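Local coordinates for Ice-binding protein (Flavobacteriaceae bacterium, PDB 5UYT), which probably binds ice crystals and restrains their growth, serving its Antarctic bacterium as a multi-domain antifreeze protein, at residues 33-37 and 38-42. Numbering follows the deposited sequence.
Sequences VGTNN and AASTN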
# COMPACT_ATOMS: atom_id res chain seq x y z
N VAL A 33 -2.81 11.18 -5.89
CA VAL A 33 -3.04 12.48 -5.24
C VAL A 33 -2.69 13.54 -6.27
O VAL A 33 -1.61 13.49 -6.87
CB VAL A 33 -2.12 12.65 -4.00
CG1 VAL A 33 -2.20 14.08 -3.45
CG2 VAL A 33 -2.48 11.62 -2.92
N GLY A 34 -3.56 14.51 -6.48
CA GLY A 34 -3.20 15.48 -7.48
C GLY A 34 -4.08 16.68 -7.64
O GLY A 34 -5.15 16.79 -7.01
N THR A 35 -3.61 17.58 -8.49
CA THR A 35 -4.35 18.77 -8.86
C THR A 35 -4.03 19.09 -10.32
O THR A 35 -2.91 18.91 -10.78
CB THR A 35 -4.01 19.96 -7.92
OG1 THR A 35 -4.28 21.20 -8.59
CG2 THR A 35 -2.52 19.90 -7.47
N ASN A 36 -5.03 19.57 -11.05
CA ASN A 36 -4.85 19.83 -12.46
C ASN A 36 -4.22 21.19 -12.77
O ASN A 36 -4.03 21.53 -13.94
CB ASN A 36 -6.19 19.64 -13.20
CG ASN A 36 -6.03 19.65 -14.70
OD1 ASN A 36 -6.76 20.34 -15.42
ND2 ASN A 36 -5.05 18.93 -15.18
N ASN A 37 -3.89 21.97 -11.74
CA ASN A 37 -3.27 23.28 -11.95
C ASN A 37 -2.17 23.71 -10.96
O ASN A 37 -1.77 24.88 -10.97
CB ASN A 37 -4.34 24.39 -12.05
CG ASN A 37 -4.89 24.81 -10.69
OD1 ASN A 37 -4.72 24.11 -9.67
ND2 ASN A 37 -5.54 25.98 -10.67
N ALA A 38 -1.72 22.79 -10.12
CA ALA A 38 -0.67 23.09 -9.14
C ALA A 38 0.09 21.80 -8.83
O ALA A 38 0.01 20.84 -9.60
CB ALA A 38 -1.26 23.71 -7.88
N ALA A 39 0.82 21.78 -7.71
CA ALA A 39 1.54 20.60 -7.27
C ALA A 39 1.25 20.39 -5.80
O ALA A 39 1.27 21.36 -5.04
CB ALA A 39 3.04 20.76 -7.48
N SER A 40 1.00 19.14 -5.40
CA SER A 40 0.66 18.84 -4.02
C SER A 40 1.91 19.01 -3.17
O SER A 40 3.03 18.73 -3.65
CB SER A 40 0.12 17.41 -3.90
OG SER A 40 -0.92 17.23 -4.87
N THR A 41 1.75 19.46 -1.93
CA THR A 41 2.91 19.67 -1.07
C THR A 41 2.82 18.97 0.28
O THR A 41 1.73 18.79 0.84
CB THR A 41 3.19 21.15 -0.80
OG1 THR A 41 2.04 21.73 -0.18
CG2 THR A 41 3.50 21.90 -2.10
N ASN A 42 4.01 18.56 0.75
CA ASN A 42 4.24 18.04 2.10
C ASN A 42 3.62 16.67 2.37
O ASN A 42 3.44 16.31 3.53
CB ASN A 42 3.83 19.06 3.19
CG ASN A 42 4.49 18.80 4.55
OD1 ASN A 42 5.68 18.47 4.64
ND2 ASN A 42 3.71 18.93 5.62
O HOH W 1 0.42 15.46 -6.40
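Between Thr35, the last residue of strand 32-35, and Ala38 the backbone turns through Asn36 and Asn37 and then doubles back, bringing Ser40 beside Gly34 with their CA atoms 6.2 Å apart. The side chain of Thr35 points into this bend. Its OG1 stands opposite the backbone N across the CA–CB bond (chi1 156°), which directs it to the turn, where it accepts a nearly straight hydrogen bond from the backbone N of Asn37 (3.3 Å, N-H...O angle 171°), forming an ST turn. The same hydroxyl is hydrogen-bonded to Gly19 O, while Asn37 OD1 takes the N-H of Gly19, so the bend is tied to both backbone polar groups of Gly19. The methyl branch of Thr35 lies against the returning chain, with CG2 3.4 Å from Ala38 O and 3.8 Å from Ala39 N. A valine in its place would probably leave the N-H of Asn37 without this acceptor and Gly19 O without its hydroxyl partner. In the right-handed beta-helix of this ice-binding domain, the bend lies where one strand leaves its parallel neighbours, and Asn36 ND2 reaches Thr57 OG1 on helix 55-73, which runs along the solenoid. Further along, Ser40 points its CB back toward the strand, and its OG rests 3.7 Å from Val33 CG1 and 3.9 Å from Gly34 CA. That hydroxyl donates to a water at 2.7 Å, and the water in turn donates to Val33 O at 2.9 Å, bridging strand and loop. Val21 of strand 21-24 touches the side chains of Val33, Thr35 and Ser40, whereas Asp52 OD1 receives the backbone N-H of Ser40.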